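Local coordinates for alpha-1,2-Mannosidase (Trichoderma reesei, PDB 1HCU), which probably trims alpha-1,2-linked mannose residues from N-linked high-mannose glycans, as a calcium-dependent glycosyl hydrolase of family 47, at residues D39-S44 with S446-S451; P386-R391 with S432-V437. All blocks are in the same frame, centred on the assembly; numbering follows the deposited sequence.

Interaction 1 of 2, residues D39-S44 with S446-S451; sequences DLHPVS and SDDMES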
loop_
_atom_site.group_PDB
_atom_site.type_symbol
_atom_site.label_atom_id
_atom_site.label_comp_id
_atom_site.label_asym_id
_atom_site.label_seq_id
_atom_site.Cartn_x
_atom_site.Cartn_y
_atom_site.Cartn_z
ATOM N N ASP A 39 10.965 13.587 3.881
ATOM C CA ASP A 39 11.597 12.410 4.470
ATOM C C ASP A 39 12.938 12.652 5.155
ATOM O O ASP A 39 13.687 13.558 4.803
ATOM C CB ASP A 39 11.787 11.327 3.402
ATOM C CG ASP A 39 10.497 10.961 2.698
ATOM O OD1 ASP A 39 9.564 10.473 3.365
ATOM O OD2 ASP A 39 10.415 11.160 1.472
ATOM N N LEU A 40 13.237 11.802 6.129
ATOM C CA LEU A 40 14.481 11.883 6.873
ATOM C C LEU A 40 15.500 10.854 6.392
ATOM O O LEU A 40 15.148 9.729 6.023
ATOM C CB LEU A 40 14.227 11.643 8.359
ATOM C CG LEU A 40 15.486 11.402 9.205
ATOM C CD1 LEU A 40 16.168 12.734 9.528
ATOM C CD2 LEU A 40 15.092 10.682 10.490
ATOM N N HIS A 41 16.763 11.264 6.386
ATOM C CA HIS A 41 17.863 10.385 6.022
ATOM C C HIS A 41 18.566 10.209 7.357
ATOM O O HIS A 41 19.398 11.028 7.752
ATOM C CB HIS A 41 18.766 11.050 4.987
ATOM C CG HIS A 41 18.096 11.273 3.668
ATOM N ND1 HIS A 41 18.730 11.864 2.599
ATOM C CD2 HIS A 41 16.844 10.980 3.243
ATOM C CE1 HIS A 41 17.903 11.928 1.572
ATOM N NE2 HIS A 41 16.751 11.398 1.937
ATOM N N PRO A 42 18.211 9.136 8.080
ATOM C CA PRO A 42 18.710 8.731 9.401
ATOM C C PRO A 42 20.220 8.696 9.651
ATOM O O PRO A 42 20.656 8.898 10.784
ATOM C CB PRO A 42 18.039 7.371 9.619
ATOM C CG PRO A 42 17.911 6.839 8.233
ATOM C CD PRO A 42 17.440 8.042 7.461
ATOM N N VAL A 43 21.019 8.444 8.620
ATOM C CA VAL A 43 22.464 8.396 8.817
ATOM C C VAL A 43 23.092 9.779 8.686
ATOM O O VAL A 43 23.703 10.295 9.627
ATOM C CB VAL A 43 23.149 7.459 7.811
ATOM C CG1 VAL A 43 24.627 7.317 8.175
ATOM C CG2 VAL A 43 22.465 6.101 7.809
ATOM N N SER A 44 22.937 10.381 7.513
ATOM C CA SER A 44 23.483 11.706 7.270
ATOM C C SER A 44 22.695 12.752 8.067
ATOM O O SER A 44 23.144 13.883 8.245
ATOM C CB SER A 44 23.401 12.023 5.776
ATOM O OG SER A 44 22.063 11.928 5.320
ATOM N N SER A 446 21.153 2.497 3.148
ATOM C CA SER A 446 21.241 3.396 1.995
ATOM C C SER A 446 20.850 4.818 2.391
ATOM O O SER A 446 20.680 5.687 1.542
ATOM C CB SER A 446 20.369 2.891 0.835
ATOM O OG SER A 446 19.050 2.577 1.243
ATOM N N ASP A 447 20.716 5.032 3.697
ATOM C CA ASP A 447 20.386 6.338 4.266
ATOM C C ASP A 447 19.071 6.954 3.782
ATOM O O ASP A 447 19.058 7.993 3.121
ATOM C CB ASP A 447 21.554 7.297 4.011
ATOM C CG ASP A 447 21.445 8.583 4.808
ATOM O OD1 ASP A 447 20.974 8.536 5.967
ATOM O OD2 ASP A 447 21.850 9.638 4.277
ATOM N N ASP A 448 17.958 6.313 4.120
ATOM C CA ASP A 448 16.646 6.812 3.724
ATOM C C ASP A 448 15.536 6.153 4.539
ATOM O O ASP A 448 15.586 4.964 4.832
ATOM C CB ASP A 448 16.413 6.576 2.232
ATOM C CG ASP A 448 15.021 6.997 1.788
ATOM O OD1 ASP A 448 14.661 8.184 1.950
ATOM O OD2 ASP A 448 14.282 6.130 1.277
ATOM N N MET A 449 14.545 6.949 4.918
ATOM C CA MET A 449 13.422 6.466 5.706
ATOM C C MET A 449 12.129 6.973 5.066
ATOM O O MET A 449 11.659 8.071 5.360
ATOM C CB MET A 449 13.555 6.961 7.154
ATOM C CG MET A 449 12.483 6.447 8.104
ATOM S SD MET A 449 12.957 6.573 9.875
ATOM C CE MET A 449 12.259 8.147 10.312
ATOM N N GLU A 450 11.573 6.159 4.177
ATOM C CA GLU A 450 10.347 6.495 3.464
ATOM C C GLU A 450 9.172 6.730 4.406
ATOM O O GLU A 450 9.090 6.126 5.478
ATOM C CB GLU A 450 10.009 5.379 2.482
ATOM C CG GLU A 450 11.031 5.225 1.377
ATOM C CD GLU A 450 10.858 6.248 0.279
ATOM O OE1 GLU A 450 11.776 6.378 -0.557
ATOM O OE2 GLU A 450 9.800 6.917 0.243
ATOM N N SER A 451 8.252 7.594 3.987
ATOM C CA SER A 451 7.093 7.912 4.810
ATOM C C SER A 451 6.198 6.703 5.114
ATOM O O SER A 451 5.626 6.620 6.203
ATOM C CB SER A 451 6.272 9.042 4.161
ATOM O OG SER A 451 5.625 8.619 2.975
HETATM O O HOH W 1 11.109 10.215 7.097
#

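Interaction 2 of 2, residues P386-R391 with S432-V437; sequences PYYILR and SSINDV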
loop_
_atom_site.group_PDB
_atom_site.type_symbol
_atom_site.label_atom_id
_atom_site.label_comp_id
_atom_site.label_asym_id
_atom_site.label_seq_id
_atom_site.Cartn_x
_atom_site.Cartn_y
_atom_site.Cartn_z
ATOM N N PRO A 386 18.082 -7.384 -4.344
ATOM C CA PRO A 386 18.454 -7.548 -2.934
ATOM C C PRO A 386 18.071 -6.510 -1.893
ATOM O O PRO A 386 17.957 -6.841 -0.712
ATOM C CB PRO A 386 19.968 -7.739 -3.008
ATOM C CG PRO A 386 20.347 -6.837 -4.147
ATOM C CD PRO A 386 19.275 -7.116 -5.176
ATOM N N TYR A 387 17.868 -5.263 -2.299
ATOM C CA TYR A 387 17.547 -4.246 -1.307
ATOM C C TYR A 387 16.172 -4.339 -0.658
ATOM O O TYR A 387 15.280 -5.061 -1.118
ATOM C CB TYR A 387 17.743 -2.844 -1.895
ATOM C CG TYR A 387 17.008 -2.597 -3.187
ATOM C CD1 TYR A 387 17.569 -2.951 -4.419
ATOM C CD2 TYR A 387 15.741 -2.019 -3.182
ATOM C CE1 TYR A 387 16.876 -2.733 -5.618
ATOM C CE2 TYR A 387 15.043 -1.799 -4.370
ATOM C CZ TYR A 387 15.615 -2.159 -5.575
ATOM O OH TYR A 387 14.904 -1.960 -6.729
ATOM N N TYR A 388 16.035 -3.602 0.439
ATOM C CA TYR A 388 14.802 -3.501 1.212
ATOM C C TYR A 388 14.684 -2.036 1.662
ATOM O O TYR A 388 15.601 -1.489 2.290
ATOM C CB TYR A 388 14.841 -4.415 2.445
ATOM C CG TYR A 388 13.628 -4.248 3.342
ATOM C CD1 TYR A 388 12.356 -4.637 2.916
ATOM C CD2 TYR A 388 13.746 -3.654 4.600
ATOM C CE1 TYR A 388 11.235 -4.435 3.720
ATOM C CE2 TYR A 388 12.633 -3.447 5.411
ATOM C CZ TYR A 388 11.382 -3.839 4.967
ATOM O OH TYR A 388 10.280 -3.640 5.772
ATOM N N ILE A 389 13.561 -1.400 1.341
ATOM C CA ILE A 389 13.378 -0.003 1.710
ATOM C C ILE A 389 12.229 0.240 2.671
ATOM O O ILE A 389 11.469 1.203 2.535
ATOM C CB ILE A 389 13.214 0.901 0.454
ATOM C CG1 ILE A 389 11.918 0.583 -0.290
ATOM C CG2 ILE A 389 14.386 0.678 -0.490
ATOM C CD1 ILE A 389 11.673 1.511 -1.478
ATOM N N LEU A 390 12.110 -0.651 3.649
ATOM C CA LEU A 390 11.093 -0.537 4.686
ATOM C C LEU A 390 9.649 -0.735 4.204
ATOM O O LEU A 390 8.720 -0.151 4.776
ATOM C CB LEU A 390 11.253 0.831 5.380
ATOM C CG LEU A 390 12.673 1.166 5.890
ATOM C CD1 LEU A 390 12.732 2.550 6.520
ATOM C CD2 LEU A 390 13.089 0.109 6.928
ATOM N N ARG A 391 9.452 -1.560 3.173
ATOM C CA ARG A 391 8.099 -1.806 2.663
ATOM C C ARG A 391 7.237 -2.518 3.696
ATOM O O ARG A 391 7.752 -3.144 4.619
ATOM C CB ARG A 391 8.131 -2.597 1.353
ATOM C CG ARG A 391 8.638 -1.750 0.178
ATOM C CD ARG A 391 8.382 -2.433 -1.142
ATOM N NE ARG A 391 9.007 -1.771 -2.286
ATOM C CZ ARG A 391 8.658 -0.586 -2.785
ATOM N NH1 ARG A 391 7.668 0.121 -2.244
ATOM N NH2 ARG A 391 9.286 -0.121 -3.859
ATOM N N SER A 432 16.526 2.706 8.401
ATOM C CA SER A 432 16.784 3.038 7.016
ATOM C C SER A 432 16.723 1.846 6.077
ATOM O O SER A 432 16.771 0.693 6.503
ATOM C CB SER A 432 18.170 3.691 6.912
ATOM O OG SER A 432 18.591 3.814 5.567
ATOM N N SER A 433 16.614 2.153 4.791
ATOM C CA SER A 433 16.587 1.145 3.747
ATOM C C SER A 433 17.954 0.483 3.783
ATOM O O SER A 433 18.948 1.122 4.132
ATOM C CB SER A 433 16.395 1.800 2.378
ATOM O OG SER A 433 15.294 2.688 2.378
ATOM N N ILE A 434 17.997 -0.790 3.411
ATOM C CA ILE A 434 19.240 -1.550 3.403
ATOM C C ILE A 434 19.584 -2.082 2.014
ATOM O O ILE A 434 18.695 -2.368 1.207
ATOM C CB ILE A 434 19.172 -2.715 4.400
ATOM C CG1 ILE A 434 17.885 -3.522 4.176
ATOM C CG2 ILE A 434 19.251 -2.170 5.812
ATOM C CD1 ILE A 434 17.794 -4.796 4.996
ATOM N N ASN A 435 20.881 -2.236 1.755
ATOM C CA ASN A 435 21.376 -2.690 0.462
ATOM C C ASN A 435 21.241 -4.165 0.088
ATOM O O ASN A 435 20.740 -4.486 -0.986
ATOM C CB ASN A 435 22.847 -2.290 0.303
ATOM C CG ASN A 435 23.060 -0.791 0.401
ATOM O OD1 ASN A 435 22.346 -0.008 -0.222
ATOM N ND2 ASN A 435 24.054 -0.388 1.177
ATOM N N ASP A 436 21.698 -5.066 0.949
ATOM C CA ASP A 436 21.644 -6.480 0.616
ATOM C C ASP A 436 20.963 -7.331 1.670
ATOM O O ASP A 436 21.511 -7.589 2.741
ATOM C CB ASP A 436 23.053 -7.005 0.392
ATOM C CG ASP A 436 23.077 -8.294 -0.394
ATOM O OD1 ASP A 436 22.102 -9.076 -0.316
ATOM O OD2 ASP A 436 24.090 -8.527 -1.084
ATOM N N VAL A 437 19.773 -7.791 1.330
ATOM C CA VAL A 437 18.966 -8.610 2.206
ATOM C C VAL A 437 19.542 -10.014 2.398
ATOM O O VAL A 437 19.344 -10.643 3.442
ATOM C CB VAL A 437 17.533 -8.669 1.647
ATOM C CG1 VAL A 437 17.160 -10.078 1.241
ATOM C CG2 VAL A 437 16.580 -8.069 2.650
HETATM O O HOH W 2 12.817 3.722 3.292
#

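Interaction 1 of 2, residues D39-S44 with S446-S451
Asp447 reaches across to Val43 and Ser44, accepting hydrogen bonds from their backbone N-H groups with its carboxylate. Its CB lies 4.1 Å from Val43 CG2, and CG stands anti to the backbone N (chi1 -168°), which sets it within reach of Val43 and Ser44. OD1 accepts two hydrogen bonds from the same face of its plane: Val43 N, 2.7 Å away, meets it nearly along the C-O axis, whereas Ser44 N comes from above the plane. OD2 takes the hydroxyl hydrogen of Ser44 OG on its syn lone pair, over 2.5 Å. An alanine in place of Asp447 would probably leave Val43 N, Ser44 N and Ser44 OG without this acceptor and residues 42-44 less firmly fixed. Beside the carboxylate, Asp447 O lies over one face of the His41 ring, toward the rim, while His41 NE2 bonds to Asp48. Farther along, the weak bond from Met449 N to Leu40 O is supplemented by a water that accepts from Leu40 N and donates to Met449 O. The methyl ends Leu40 CD2 and Met449 CE touch at 3.8 Å. This is the meeting of strand 39-41, paired with strand 46-48, and the loop entering helix 451-465; Leu40 and Met449 also pack on helix 13-33, and Ser451 OG bonds to Asp60 and Arg104.

Interaction 2 of 2, residues P386-R391 with S432-V437
Tyr388 lays its CB against Ile434 CG1 at 3.6 Å, and the same CG1 sits at the edge of the phenol ring, near its plane. CG of Tyr388 is anti to the backbone N (chi1 175°), and the ring runs away from 432-437 back over its own segment. There the peptide nitrogen Leu390 N lies above one ring face, displaced toward the rim, and the hydroxyl donates to Arg391 O in the carbonyl plane, on a lone pair, at 2.8 Å. The ring is thus held at its root by packing and at its far end by a bond to the backbone three residues on. On the main chain, Tyr388 and Ile434 form an antiparallel hydrogen-bonded pair, a single bridge with two well-directed bonds. Ile434 N gives to Tyr388 O at 2.7 Å, and Tyr388 N gives to Ile434 O at 3.0 Å. A third bond, from Val437 N to Pro386 O, continues the join beyond the bridge; its donor stands above the carbonyl plane. Val437 CG2 adds an apolar touch on Tyr388 CB. At the other end, Ser433 OG lies 3.3 Å from Ile389 CB, and a water lies within bonding distance of both that hydroxyl and Ile389 O. Leu390 CD2 comes to 3.8 Å from Ser432 O. Close by, Tyr387 packs on Glu353, a predicted proton donor, and Arg391 NE forms a salt bridge with it, so the contact flanks the probable active site of the (alpha/alpha)7 barrel that characterises family 47. Helix 408-425 receives Tyr388, Leu390 and Ile434 at Cys425, while Ile389 and Leu390 reach Phe452 and Trp453 of helix 451-465.

In the fold
From the N terminus, the chain passes helix 13-33 and enters strand 39-41, which opens the first segment of interaction 1, a contact completed only some 400 residues later at 446-451. Within that long excursion lies interaction 2: 386-391 precedes helix 393-405, and the chain returns through helix 408-425 to 432-437, closing a short, largely helical loop. The two contacts therefore nest and do not cross. Their centres are 12 Å apart, and they meet directly, since Ser446 N probably bonds to Ser433 O and Pro42 CG packs on Ser432 CB. Together they tie the N-terminal helix and strand to the loops leading into helices 393-405 and 451-465.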